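Local coordinates for protein putative Zn-dependent Alcohol Dehydrogenase (Rhodobacter sphaeroides, PDB 3IV6) that binds S-adenosylmethionine in a Rossmann-like domain and, although named a putative zinc-dependent alcohol dehydrogenase, probably belongs with the S-adenosylmethionine-dependent methyltransferases, at residues A11-L16 against L205-R210; Q20-G25 against Q77-D82; I52-R57 against V72-Q77; I120-T125 against R209-E214. All coordinates share one frame; numbering follows the deposited sequence.

Interaction 1: residues A11-L16 against L205-R210; sequences AEAWEL and LEWYRR. With SAM (S-adenosylmethionine), chain E.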
# COMPACT_ATOMS: atom_id res chain seq x y z
N ALA A 11 -9.40 4.29 6.59
CA ALA A 11 -8.62 5.48 6.92
C ALA A 11 -8.53 5.68 8.44
O ALA A 11 -7.51 6.15 8.95
CB ALA A 11 -9.15 6.71 6.21
N GLU A 12 -9.57 5.28 9.17
CA GLU A 12 -9.52 5.31 10.64
C GLU A 12 -8.33 4.55 11.22
O GLU A 12 -7.78 4.95 12.25
CB GLU A 12 -10.85 4.81 11.28
CG GLU A 12 -11.92 5.89 11.42
CD GLU A 12 -11.32 7.26 11.78
OE1 GLU A 12 -11.04 7.51 12.97
OE2 GLU A 12 -11.13 8.09 10.85
N ALA A 13 -7.92 3.47 10.58
CA ALA A 13 -6.78 2.71 11.05
C ALA A 13 -5.51 3.56 11.03
O ALA A 13 -4.59 3.35 11.80
CB ALA A 13 -6.59 1.44 10.22
N TRP A 14 -5.43 4.54 10.15
CA TRP A 14 -4.15 5.24 10.05
C TRP A 14 -4.09 6.58 10.82
O TRP A 14 -3.01 7.13 11.06
CB TRP A 14 -3.71 5.33 8.59
CG TRP A 14 -3.62 3.98 7.95
CD1 TRP A 14 -4.64 3.28 7.37
CD2 TRP A 14 -2.45 3.15 7.81
NE1 TRP A 14 -4.19 2.08 6.88
CE2 TRP A 14 -2.85 1.98 7.13
CE3 TRP A 14 -1.10 3.32 8.16
CZ2 TRP A 14 -1.94 0.95 6.81
CZ3 TRP A 14 -0.21 2.30 7.85
CH2 TRP A 14 -0.64 1.13 7.18
N GLU A 15 -5.26 7.06 11.24
CA GLU A 15 -5.38 8.10 12.25
C GLU A 15 -4.72 7.69 13.55
O GLU A 15 -4.22 8.52 14.30
CB GLU A 15 -6.86 8.37 12.49
CG GLU A 15 -7.55 8.79 11.23
CD GLU A 15 -6.97 10.08 10.70
OE1 GLU A 15 -6.46 10.07 9.56
OE2 GLU A 15 -7.02 11.09 11.45
N LEU A 16 -4.72 6.38 13.79
CA LEU A 16 -4.08 5.77 14.94
C LEU A 16 -2.56 5.80 14.91
O LEU A 16 -1.93 5.83 15.98
CB LEU A 16 -4.50 4.32 15.00
CG LEU A 16 -5.28 3.93 16.24
CD1 LEU A 16 -5.25 2.43 16.29
CD2 LEU A 16 -4.62 4.53 17.47
N LEU A 205 -3.31 -3.98 17.94
CA LEU A 205 -4.62 -4.60 17.97
C LEU A 205 -5.62 -3.70 17.32
O LEU A 205 -6.38 -4.12 16.46
CB LEU A 205 -5.06 -4.86 19.40
CG LEU A 205 -6.33 -5.69 19.59
CD1 LEU A 205 -6.00 -7.12 19.29
CD2 LEU A 205 -6.92 -5.55 20.99
N GLU A 206 -5.64 -2.43 17.74
CA GLU A 206 -6.65 -1.53 17.21
C GLU A 206 -6.45 -1.24 15.73
O GLU A 206 -7.40 -1.29 14.93
CB GLU A 206 -6.72 -0.24 18.03
CG GLU A 206 -7.95 0.66 17.72
CD GLU A 206 -9.29 -0.06 17.91
OE1 GLU A 206 -9.35 -1.07 18.68
OE2 GLU A 206 -10.28 0.38 17.28
N TRP A 207 -5.21 -0.95 15.35
CA TRP A 207 -4.81 -0.82 13.96
C TRP A 207 -5.26 -2.01 13.10
O TRP A 207 -5.81 -1.85 12.02
CB TRP A 207 -3.31 -0.78 13.96
CG TRP A 207 -2.66 -0.45 12.69
CD1 TRP A 207 -3.02 0.52 11.81
CD2 TRP A 207 -1.49 -1.06 12.18
NE1 TRP A 207 -2.15 0.53 10.76
CE2 TRP A 207 -1.19 -0.42 10.96
CE3 TRP A 207 -0.66 -2.09 12.63
CZ2 TRP A 207 -0.10 -0.78 10.19
CZ3 TRP A 207 0.44 -2.44 11.85
CH2 TRP A 207 0.70 -1.79 10.65
N TYR A 208 -5.01 -3.21 13.60
CA TYR A 208 -5.46 -4.40 12.89
C TYR A 208 -6.98 -4.47 12.75
O TYR A 208 -7.48 -4.77 11.68
CB TYR A 208 -4.88 -5.68 13.53
CG TYR A 208 -3.59 -6.11 12.87
CD1 TYR A 208 -3.61 -6.78 11.64
CD2 TYR A 208 -2.35 -5.79 13.42
CE1 TYR A 208 -2.45 -7.15 11.00
CE2 TYR A 208 -1.16 -6.15 12.77
CZ TYR A 208 -1.23 -6.83 11.56
OH TYR A 208 -0.07 -7.21 10.89
N ARG A 209 -7.69 -4.20 13.84
CA ARG A 209 -9.14 -4.29 13.85
C ARG A 209 -9.76 -3.27 12.91
O ARG A 209 -10.78 -3.53 12.28
CB ARG A 209 -9.68 -4.10 15.27
CG ARG A 209 -9.56 -5.33 16.16
CD ARG A 209 -9.71 -4.97 17.63
NE ARG A 209 -10.69 -3.91 17.83
CZ ARG A 209 -11.97 -4.11 18.14
NH1 ARG A 209 -12.43 -5.35 18.28
NH2 ARG A 209 -12.78 -3.08 18.30
N ARG A 210 -9.15 -2.09 12.83
CA ARG A 210 -9.66 -1.01 11.99
C ARG A 210 -9.29 -1.23 10.53
O ARG A 210 -9.79 -0.54 9.64
CB ARG A 210 -9.13 0.34 12.48
CG ARG A 210 -9.49 0.67 13.92
CD ARG A 210 -9.26 2.14 14.22
NE ARG A 210 -9.79 2.52 15.53
CZ ARG A 210 -9.64 3.72 16.08
NH1 ARG A 210 -8.98 4.67 15.42
NH2 ARG A 210 -10.15 3.97 17.27
N SAM E . 3.13 1.87 4.77
CA SAM E . 4.01 0.91 4.13
C SAM E . 5.20 1.60 3.50
O SAM E . 5.37 2.82 3.52
OXT SAM E . 6.01 0.87 2.97
CB SAM E . 3.25 0.04 3.13
CG SAM E . 1.72 0.13 3.20
SD SAM E . 0.94 1.55 2.35
CE SAM E . 2.35 2.55 1.81
C5' SAM E . 0.13 2.46 3.72
C4' SAM E . -0.13 3.95 3.53
O4' SAM E . -1.05 4.15 2.48
C3' SAM E . -0.77 4.59 4.75
O3' SAM E . -0.23 5.89 4.85
C2' SAM E . -2.23 4.73 4.40
O2' SAM E . -2.80 5.89 4.95
C1' SAM E . -2.21 4.84 2.88
N9 SAM E . -3.39 4.20 2.28
C8 SAM E . -3.88 2.96 2.58
N7 SAM E . -4.99 2.73 1.83
C5 SAM E . -5.23 3.82 1.04
C6 SAM E . -6.22 4.10 0.08
N6 SAM E . -7.21 3.25 -0.21
N1 SAM E . -6.19 5.32 -0.55
C2 SAM E . -5.19 6.23 -0.22
N3 SAM E . -4.21 5.96 0.70
C4 SAM E . -4.22 4.76 1.32
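The indole of W14 lies between the cofactor and a second indole. Over the centre of one face stands C2' of the S-adenosylmethionine ribose, 3.7 Å above the plane; over the opposite face, offset toward the rim, stands NE1 of W207. W207 turns its edge to that face in a T-shaped pair, the planes at 88° and the six-membered ring of W14 4.8 Å from the five-membered ring of W207, centroid to centroid. The closest atoms of the pair are W14 CH2 and W207 CZ2, 3.6 Å apart, while the carbonyl O of A13 sits at another part of the W207 edge. W207 reaches over because its CG is anti to the backbone N (chi1 -171°). The two helical segments run antiparallel, their axes 8.2 Å apart, so the C-terminal part of helix 201-210 backs helix 11-15, the N-terminal helix that covers the cofactor of a Rossmann-like domain. Between them A13 CB packs 3.6 Å from R210 CB. Farther out, the extended R210 passes L16, which lies over one guanidinium face, and its NH1 gives a weak hydrogen bond to E12 O at the edge (3.4 Å). R210 NE is held by the anti lone pair of E206 OE2 at 2.8 Å, and R209 NE reaches the other carboxylate oxygen, OE1, from above its plane. L16 CD1 rests against E206 CB, 3.5 Å away.

Interaction 2: residues Q20-G25 against Q77-D82; sequences QFWTIG and QRMCDD. With SAM (S-adenosylmethionine), chain E.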
# COMPACT_ATOMS: atom_id res chain seq x y z
N GLN A 20 4.31 7.45 13.60
CA GLN A 20 4.87 6.30 14.29
C GLN A 20 5.33 5.23 13.30
O GLN A 20 6.28 4.49 13.56
CB GLN A 20 3.85 5.68 15.25
CG GLN A 20 3.52 6.53 16.44
CD GLN A 20 2.50 5.87 17.31
OE1 GLN A 20 2.82 5.01 18.13
NE2 GLN A 20 1.24 6.26 17.15
N PHE A 21 4.66 5.16 12.17
CA PHE A 21 4.99 4.15 11.19
C PHE A 21 6.45 4.18 10.72
O PHE A 21 7.09 3.13 10.56
CB PHE A 21 4.07 4.19 9.99
CG PHE A 21 4.27 3.01 9.10
CD1 PHE A 21 3.60 1.82 9.36
CD2 PHE A 21 5.19 3.05 8.06
CE1 PHE A 21 3.80 0.71 8.58
CE2 PHE A 21 5.42 1.93 7.26
CZ PHE A 21 4.71 0.76 7.52
N TRP A 22 6.99 5.37 10.51
CA TRP A 22 8.37 5.44 10.07
C TRP A 22 9.37 5.87 11.16
O TRP A 22 10.56 6.04 10.88
CB TRP A 22 8.46 6.42 8.91
CG TRP A 22 8.24 7.90 9.28
CD1 TRP A 22 9.11 8.73 9.97
CD2 TRP A 22 7.14 8.71 8.92
NE1 TRP A 22 8.59 10.00 10.06
CE2 TRP A 22 7.38 10.01 9.41
CE3 TRP A 22 5.96 8.47 8.22
CZ2 TRP A 22 6.49 11.04 9.24
CZ3 TRP A 22 5.09 9.50 8.04
CH2 TRP A 22 5.35 10.77 8.54
N THR A 23 8.89 6.06 12.38
CA THR A 23 9.76 6.50 13.47
C THR A 23 10.04 5.35 14.42
O THR A 23 11.13 5.25 14.97
CB THR A 23 9.17 7.67 14.29
OG1 THR A 23 7.81 7.37 14.66
CG2 THR A 23 9.20 8.93 13.50
N ILE A 24 9.03 4.51 14.63
CA ILE A 24 9.20 3.42 15.56
C ILE A 24 8.59 2.15 15.01
O ILE A 24 8.68 1.10 15.64
CB ILE A 24 8.70 3.79 16.97
CG1 ILE A 24 7.19 3.68 17.08
CG2 ILE A 24 9.15 5.19 17.33
CD1 ILE A 24 6.67 3.93 18.47
N GLY A 25 8.03 2.24 13.82
CA GLY A 25 7.54 1.06 13.12
C GLY A 25 8.59 0.02 12.73
O GLY A 25 9.79 0.32 12.75
N GLN A 77 -6.09 11.83 7.19
CA GLN A 77 -5.68 13.20 7.42
C GLN A 77 -4.43 13.32 8.28
O GLN A 77 -3.63 14.23 8.08
CB GLN A 77 -6.80 13.99 8.07
CG GLN A 77 -6.47 15.46 8.16
CD GLN A 77 -6.28 16.09 6.80
OE1 GLN A 77 -7.15 16.01 5.93
NE2 GLN A 77 -5.15 16.75 6.62
N ARG A 78 -4.28 12.43 9.26
CA ARG A 78 -3.15 12.51 10.18
C ARG A 78 -1.84 12.20 9.45
O ARG A 78 -0.80 12.82 9.69
CB ARG A 78 -3.32 11.57 11.38
CG ARG A 78 -2.26 11.85 12.46
CD ARG A 78 -2.20 10.79 13.49
NE ARG A 78 -0.91 10.79 14.21
CZ ARG A 78 -0.65 10.06 15.30
NH1 ARG A 78 -1.58 9.26 15.82
NH2 ARG A 78 0.56 10.11 15.87
N MSE A 79 -1.93 11.21 8.56
CA MSE A 79 -0.82 10.81 7.73
C MSE A 79 -0.32 11.97 6.90
O MSE A 79 0.85 12.32 6.99
CB MSE A 79 -1.18 9.60 6.87
CG MSE A 79 -1.00 8.32 7.67
SE MSE A 79 0.89 8.03 8.25
CE MSE A 79 0.58 6.25 9.00
N CYS A 80 -1.22 12.59 6.15
CA CYS A 80 -0.88 13.84 5.45
C CYS A 80 -0.27 14.90 6.35
O CYS A 80 0.67 15.59 5.97
CB CYS A 80 -2.08 14.44 4.70
SG CYS A 80 -2.88 13.34 3.50
N ASP A 81 -0.79 15.02 7.56
CA ASP A 81 -0.42 16.14 8.42
C ASP A 81 0.97 15.94 8.99
O ASP A 81 1.79 16.86 8.95
CB ASP A 81 -1.47 16.39 9.51
CG ASP A 81 -2.73 17.11 8.99
OD1 ASP A 81 -2.72 17.60 7.84
OD2 ASP A 81 -3.74 17.19 9.74
N ASP A 82 1.22 14.72 9.48
CA ASP A 82 2.52 14.35 10.04
C ASP A 82 3.63 14.36 8.99
O ASP A 82 4.80 14.68 9.28
CB ASP A 82 2.45 12.95 10.67
CG ASP A 82 1.73 12.94 12.03
OD1 ASP A 82 1.31 14.03 12.48
OD2 ASP A 82 1.60 11.84 12.64
N SAM E . 3.13 1.87 4.77
CA SAM E . 4.01 0.91 4.13
C SAM E . 5.20 1.60 3.50
O SAM E . 5.37 2.82 3.52
OXT SAM E . 6.01 0.87 2.97
CB SAM E . 3.25 0.04 3.13
CG SAM E . 1.72 0.13 3.20
SD SAM E . 0.94 1.55 2.35
CE SAM E . 2.35 2.55 1.81
C5' SAM E . 0.13 2.46 3.72
C4' SAM E . -0.13 3.95 3.53
O4' SAM E . -1.05 4.15 2.48
C3' SAM E . -0.77 4.59 4.75
O3' SAM E . -0.23 5.89 4.85
C2' SAM E . -2.23 4.73 4.40
O2' SAM E . -2.80 5.89 4.95
C1' SAM E . -2.21 4.84 2.88
N9 SAM E . -3.39 4.20 2.28
C8 SAM E . -3.88 2.96 2.58
N7 SAM E . -4.99 2.73 1.83
C5 SAM E . -5.23 3.82 1.04
C6 SAM E . -6.22 4.10 0.08
N6 SAM E . -7.21 3.25 -0.21
N1 SAM E . -6.19 5.32 -0.55
C2 SAM E . -5.19 6.23 -0.22
N3 SAM E . -4.21 5.96 0.70
C4 SAM E . -4.22 4.76 1.32
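Two donor groups meet tip to tip here: the amide NE2 of Q20 comes within 4.1 Å of the guanidinium NH2 of R78, the two planes 26° apart, and neither can accept from the other. Each side chain is satisfied by a backbone carbonyl from the residues just before Q20: R78 NH1 bonds to E15 O and Q20 NE2 weakly to I17 O. R78 is extended, and along its own helix its NE meets D82 OD2 from above the carboxylate plane at 3.1 Å in a salt bridge; the same D82 oxygen also takes the backbone N of N19. The rest of the contact is mostly apolar. W22, its CG in the crowded position between backbone N and carbonyl carbon (chi1 70°), swings its six-membered ring over to helix 77-86, placing CH2 4.2 Å from D82 CB, with D82 O near the ring plane at the edge. The selenomethionine M79 bends at chi2 (-62°), which brings its tip across: SE lies 4.5 Å from W22 CZ3, and CE touches F21 CB at 4.2 Å. The F21 ring lies at the cofactor, CZ 3.4 Å from the amino N of S-adenosylmethionine, while M79 CG lies near the ribose O3'. An N-terminal helix meeting the helix that follows the second strand, with the ligand between strand ends and helices, fits the cofactor pocket of a Rossmann-like methyltransferase.

Interaction 3: residues I52-R57 against V72-Q77; sequences IGASTR and VFDFSQ. With SAM (S-adenosylmethionine), chain E.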
# COMPACT_ATOMS: atom_id res chain seq x y z
N ILE A 52 1.55 7.21 -3.78
CA ILE A 52 0.41 6.80 -2.96
C ILE A 52 0.88 6.20 -1.64
O ILE A 52 1.60 5.21 -1.62
CB ILE A 52 -0.48 5.78 -3.69
CG1 ILE A 52 -0.62 6.16 -5.17
CG2 ILE A 52 -1.84 5.69 -3.02
CD1 ILE A 52 -1.13 7.57 -5.39
N GLY A 53 0.45 6.81 -0.53
CA GLY A 53 0.90 6.40 0.78
C GLY A 53 1.83 7.41 1.42
O GLY A 53 3.04 7.36 1.23
N ALA A 54 1.26 8.33 2.19
CA ALA A 54 2.03 9.38 2.83
C ALA A 54 2.94 8.81 3.92
O ALA A 54 3.72 9.53 4.54
CB ALA A 54 1.11 10.44 3.42
N SER A 55 2.83 7.50 4.14
CA SER A 55 3.62 6.83 5.17
C SER A 55 5.05 6.58 4.71
O SER A 55 5.96 6.43 5.52
CB SER A 55 2.96 5.51 5.58
OG SER A 55 3.09 4.54 4.55
N THR A 56 5.23 6.54 3.39
CA THR A 56 6.55 6.25 2.81
C THR A 56 7.43 7.50 2.74
O THR A 56 7.87 7.96 1.66
CB THR A 56 6.45 5.59 1.41
OG1 THR A 56 5.22 4.86 1.32
CG2 THR A 56 7.59 4.61 1.21
N ARG A 57 7.74 8.00 3.93
CA ARG A 57 8.41 9.27 4.11
C ARG A 57 9.82 9.38 3.50
O ARG A 57 10.20 10.45 3.05
CB ARG A 57 8.42 9.66 5.59
CG ARG A 57 9.14 10.96 5.85
CD ARG A 57 10.49 10.70 6.41
NE ARG A 57 11.28 11.93 6.44
CZ ARG A 57 11.57 12.62 7.54
NH1 ARG A 57 11.17 12.20 8.74
NH2 ARG A 57 12.28 13.73 7.43
N VAL A 72 1.96 13.71 -3.14
CA VAL A 72 1.62 12.54 -2.34
C VAL A 72 0.12 12.45 -2.14
O VAL A 72 -0.52 13.46 -1.86
CB VAL A 72 2.25 12.61 -0.94
CG1 VAL A 72 1.83 11.39 -0.09
CG2 VAL A 72 3.77 12.79 -1.03
N PHE A 73 -0.43 11.25 -2.29
CA PHE A 73 -1.83 10.97 -2.05
C PHE A 73 -1.98 10.02 -0.88
O PHE A 73 -1.24 9.05 -0.75
CB PHE A 73 -2.47 10.35 -3.28
CG PHE A 73 -2.50 11.28 -4.45
CD1 PHE A 73 -3.18 12.50 -4.39
CD2 PHE A 73 -1.83 10.96 -5.65
CE1 PHE A 73 -3.23 13.35 -5.46
CE2 PHE A 73 -1.85 11.84 -6.75
CZ PHE A 73 -2.55 13.03 -6.65
N ASP A 74 -2.95 10.29 -0.02
CA ASP A 74 -3.23 9.42 1.11
C ASP A 74 -4.67 9.62 1.58
O ASP A 74 -5.21 10.74 1.50
CB ASP A 74 -2.26 9.71 2.28
CG ASP A 74 -2.13 8.54 3.23
OD1 ASP A 74 -3.11 8.25 3.97
OD2 ASP A 74 -1.05 7.90 3.22
N PHE A 75 -5.30 8.55 2.06
CA PHE A 75 -6.70 8.66 2.47
C PHE A 75 -6.91 9.00 3.95
O PHE A 75 -8.03 8.95 4.45
CB PHE A 75 -7.51 7.44 2.02
CG PHE A 75 -7.27 6.23 2.83
CD1 PHE A 75 -6.18 6.16 3.70
CD2 PHE A 75 -8.11 5.14 2.72
CE1 PHE A 75 -5.94 5.03 4.47
CE2 PHE A 75 -7.87 4.01 3.47
CZ PHE A 75 -6.78 3.96 4.35
N SER A 76 -5.84 9.36 4.63
CA SER A 76 -5.85 9.67 6.06
C SER A 76 -5.35 11.08 6.39
O SER A 76 -4.30 11.51 5.92
CB SER A 76 -5.03 8.63 6.83
OG SER A 76 -4.41 9.21 7.96
N GLN A 77 -6.09 11.83 7.19
CA GLN A 77 -5.68 13.20 7.42
C GLN A 77 -4.43 13.32 8.28
O GLN A 77 -3.63 14.23 8.08
CB GLN A 77 -6.80 13.99 8.07
CG GLN A 77 -6.47 15.46 8.16
CD GLN A 77 -6.28 16.09 6.80
OE1 GLN A 77 -7.15 16.01 5.93
NE2 GLN A 77 -5.15 16.75 6.62
N SAM E . 3.13 1.87 4.77
CA SAM E . 4.01 0.91 4.13
C SAM E . 5.20 1.60 3.50
O SAM E . 5.37 2.82 3.52
OXT SAM E . 6.01 0.87 2.97
CB SAM E . 3.25 0.04 3.13
CG SAM E . 1.72 0.13 3.20
SD SAM E . 0.94 1.55 2.35
CE SAM E . 2.35 2.55 1.81
C5' SAM E . 0.13 2.46 3.72
C4' SAM E . -0.13 3.95 3.53
O4' SAM E . -1.05 4.15 2.48
C3' SAM E . -0.77 4.59 4.75
O3' SAM E . -0.23 5.89 4.85
C2' SAM E . -2.23 4.73 4.40
O2' SAM E . -2.80 5.89 4.95
C1' SAM E . -2.21 4.84 2.88
N9 SAM E . -3.39 4.20 2.28
C8 SAM E . -3.88 2.96 2.58
N7 SAM E . -4.99 2.73 1.83
C5 SAM E . -5.23 3.82 1.04
C6 SAM E . -6.22 4.10 0.08
N6 SAM E . -7.21 3.25 -0.21
N1 SAM E . -6.19 5.32 -0.55
C2 SAM E . -5.19 6.23 -0.22
N3 SAM E . -4.21 5.96 0.70
C4 SAM E . -4.22 4.76 1.32
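Packing is tightest where the parallel strands 48-52 and 69-74 end. I52 pairs with F73, and G53 N gives F73 O a nearly straight bond of 2.8 Å, coming in almost along the C=O axis; beside it I52 CD1 meets the edge of the F73 ring. One residue on, the D74 carboxylate, its CG anti to the backbone N (chi1 -158°), reaches across so that OD2 takes A54 N on its anti lone pair at 2.6 Å, while A54 CB packs 3.7 Å from V72 CG1. D74 OD2 also accepts from the ribose O3' (2.7 Å). D74 OD1 accepts from the ribose O2' (2.6 Å). On its anti lone pair OD1 also takes S76 N, closing an Asx turn. A glycine-bearing loop after the first strand and an acidic residue ending the second are as in class I methyltransferases, consistent with such a fold here; a CB on G53 would collide with the cofactor's CE. An alanine in place of D74 would remove the carboxylate that takes both ribose hydroxyls and A54 N, and would probably loosen loop and ligand together. Past G53 and D74 the segments part around the buried cofactor: S55 OG accepts from its amino N at 2.7 Å, and F75 lays its face over the adenine, C5 3.4 Å above the ring plane. The loose side lies at partly exposed R57, salt-bridged to E61, and exposed Q77.

Interaction 4: residues I120-T125 against R209-E214; sequences INRFTT and RRRGKE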
# COMPACT_ATOMS: atom_id res chain seq x y z
N ILE A 120 -0.86 -2.44 -1.95
CA ILE A 120 -1.82 -3.38 -2.47
C ILE A 120 -2.13 -4.43 -1.40
O ILE A 120 -3.18 -5.06 -1.42
CB ILE A 120 -1.30 -4.02 -3.80
CG1 ILE A 120 -1.53 -3.08 -4.99
CG2 ILE A 120 -2.00 -5.35 -4.13
CD1 ILE A 120 -0.51 -3.29 -6.06
N ASN A 121 -1.21 -4.58 -0.45
CA ASN A 121 -1.37 -5.56 0.60
C ASN A 121 -2.45 -5.06 1.59
O ASN A 121 -3.00 -5.83 2.39
CB ASN A 121 -0.03 -5.77 1.29
CG ASN A 121 0.94 -6.64 0.48
OD1 ASN A 121 1.94 -6.16 -0.07
ND2 ASN A 121 0.65 -7.94 0.43
N ARG A 122 -2.74 -3.76 1.52
CA ARG A 122 -3.76 -3.14 2.34
C ARG A 122 -5.13 -3.23 1.72
O ARG A 122 -6.08 -2.61 2.22
CB ARG A 122 -3.42 -1.68 2.64
CG ARG A 122 -2.18 -1.47 3.53
CD ARG A 122 -2.05 -2.60 4.56
NE ARG A 122 -0.68 -3.10 4.56
CZ ARG A 122 -0.33 -4.38 4.59
NH1 ARG A 122 -1.24 -5.33 4.64
NH2 ARG A 122 0.95 -4.69 4.57
N PHE A 123 -5.24 -4.00 0.63
CA PHE A 123 -6.51 -4.19 -0.05
C PHE A 123 -7.06 -5.61 -0.04
O PHE A 123 -6.35 -6.60 0.14
CB PHE A 123 -6.43 -3.73 -1.52
CG PHE A 123 -5.96 -2.30 -1.70
CD1 PHE A 123 -6.39 -1.28 -0.84
CD2 PHE A 123 -5.11 -1.98 -2.76
CE1 PHE A 123 -5.97 0.01 -0.98
CE2 PHE A 123 -4.67 -0.65 -2.93
CZ PHE A 123 -5.11 0.35 -2.01
N THR A 124 -8.38 -5.68 -0.24
CA THR A 124 -9.03 -6.90 -0.69
C THR A 124 -8.80 -6.96 -2.19
O THR A 124 -8.28 -6.02 -2.78
CB THR A 124 -10.53 -6.86 -0.46
OG1 THR A 124 -11.12 -5.78 -1.19
CG2 THR A 124 -10.86 -6.79 1.04
N THR A 125 -9.20 -8.06 -2.81
CA THR A 125 -9.01 -8.21 -4.24
C THR A 125 -9.79 -7.19 -5.08
O THR A 125 -9.21 -6.55 -5.94
CB THR A 125 -9.35 -9.62 -4.67
OG1 THR A 125 -8.66 -10.53 -3.82
CG2 THR A 125 -8.92 -9.85 -6.10
N ARG A 209 -7.69 -4.20 13.84
CA ARG A 209 -9.14 -4.29 13.85
C ARG A 209 -9.76 -3.27 12.91
O ARG A 209 -10.78 -3.53 12.28
CB ARG A 209 -9.68 -4.10 15.27
CG ARG A 209 -9.56 -5.33 16.16
CD ARG A 209 -9.71 -4.97 17.63
NE ARG A 209 -10.69 -3.91 17.83
CZ ARG A 209 -11.97 -4.11 18.14
NH1 ARG A 209 -12.43 -5.35 18.28
NH2 ARG A 209 -12.78 -3.08 18.30
N ARG A 210 -9.15 -2.09 12.83
CA ARG A 210 -9.66 -1.01 11.99
C ARG A 210 -9.29 -1.23 10.53
O ARG A 210 -9.79 -0.54 9.64
CB ARG A 210 -9.13 0.34 12.48
CG ARG A 210 -9.49 0.67 13.92
CD ARG A 210 -9.26 2.14 14.22
NE ARG A 210 -9.79 2.52 15.53
CZ ARG A 210 -9.64 3.72 16.08
NH1 ARG A 210 -8.98 4.67 15.42
NH2 ARG A 210 -10.15 3.97 17.27
N ARG A 211 -8.40 -2.19 10.29
CA ARG A 211 -7.80 -2.36 8.97
C ARG A 211 -8.72 -3.15 8.04
O ARG A 211 -8.55 -3.14 6.83
CB ARG A 211 -6.44 -3.05 9.08
CG ARG A 211 -5.25 -2.15 8.77
CD ARG A 211 -3.97 -2.70 9.38
NE ARG A 211 -3.43 -3.81 8.60
CZ ARG A 211 -2.18 -4.24 8.69
NH1 ARG A 211 -1.33 -3.65 9.52
NH2 ARG A 211 -1.77 -5.26 7.94
N GLY A 212 -9.69 -3.83 8.63
CA GLY A 212 -10.76 -4.46 7.87
C GLY A 212 -10.35 -5.81 7.31
O GLY A 212 -9.68 -6.60 7.98
N LYS A 213 -10.74 -6.07 6.06
CA LYS A 213 -10.28 -7.25 5.35
C LYS A 213 -8.99 -6.96 4.59
O LYS A 213 -8.78 -5.85 4.10
CB LYS A 213 -11.36 -7.75 4.38
CG LYS A 213 -12.60 -8.28 5.06
CD LYS A 213 -13.67 -8.65 4.05
CE LYS A 213 -14.81 -9.42 4.70
NZ LYS A 213 -15.79 -9.92 3.70
N GLU A 214 -8.13 -7.97 4.49
CA GLU A 214 -6.92 -7.89 3.64
C GLU A 214 -6.67 -9.20 2.88
O GLU A 214 -6.76 -10.28 3.44
CB GLU A 214 -5.68 -7.45 4.44
CG GLU A 214 -5.62 -5.94 4.71
CD GLU A 214 -4.41 -5.53 5.52
OE1 GLU A 214 -3.63 -6.44 5.87
OE2 GLU A 214 -4.22 -4.31 5.81
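The chain leaving the 3-10 turn 120-122 passes beside the start of strand 213-215, T124 and E214 coming nearest with CA atoms 4.9 Å apart, after G212 has turned the chain off helix 201-210 with a positive phi of 82°. At the outer end T124 CG2 packs against K213 CB at 3.5 Å, leaving T124 OG1 to cap helix 125-139 through E127 N. Farther in, the extended E214 lays its CG 3.5 Å from N121 O and offers its carboxylate to two arginines that come in from the same side and share OE1. R211, bent at chi3, holds it side-on: NH2 points straight at the syn lone pair of OE1 (3.0 Å, 173° at the hydrogen), and NE meets OE2 from above the carboxylate plane (2.9 Å). R122, folded at chi2 and chi3, brings NH1 into a salt bridge with OE1 at 2.9 Å and sends NH2 to Y153 OH. R216 NH1 is a further partner of OE1. The two guanidiniums are therefore close, R122 NH1 3.3 Å from R211 NH2, their planes 46° apart. K10 NZ joins the backbones by bonding to both R122 O and K213 O, and F123, next along, touches the cofactor. An alanine in place of E214 would take away the carboxylate that R122 and R211 share, and would probably leave the two guanidiniums to repel each other and loosen the loop from the strand. So many cations around one buried carboxylate would favour its ionised form, and that charge is likely to be what lets R122 and R211 lie so near each other.

From the N terminus, helix 11-15 opens the longest loop, which interaction 1 closes on helix 201-210. Within it, interaction 2 joins 20-25 to helix 77-86, and within that again interaction 3 ties the ends of the first two parallel strands, 48-52 and 69-74. Interaction 4 opens later, after strand 113-117, in series with interactions 2 and 3; it finishes just past interaction 1, sharing R209 and R210, so these two loops overlap. E15 connects the N-terminal helix to interactions 2 and 3, its O to R78 and its OE1 to S76. All four reach S-adenosylmethionine, interaction 4 through F123; interaction 4 also joins the loop after strand 113-117 to the small antiparallel sheet.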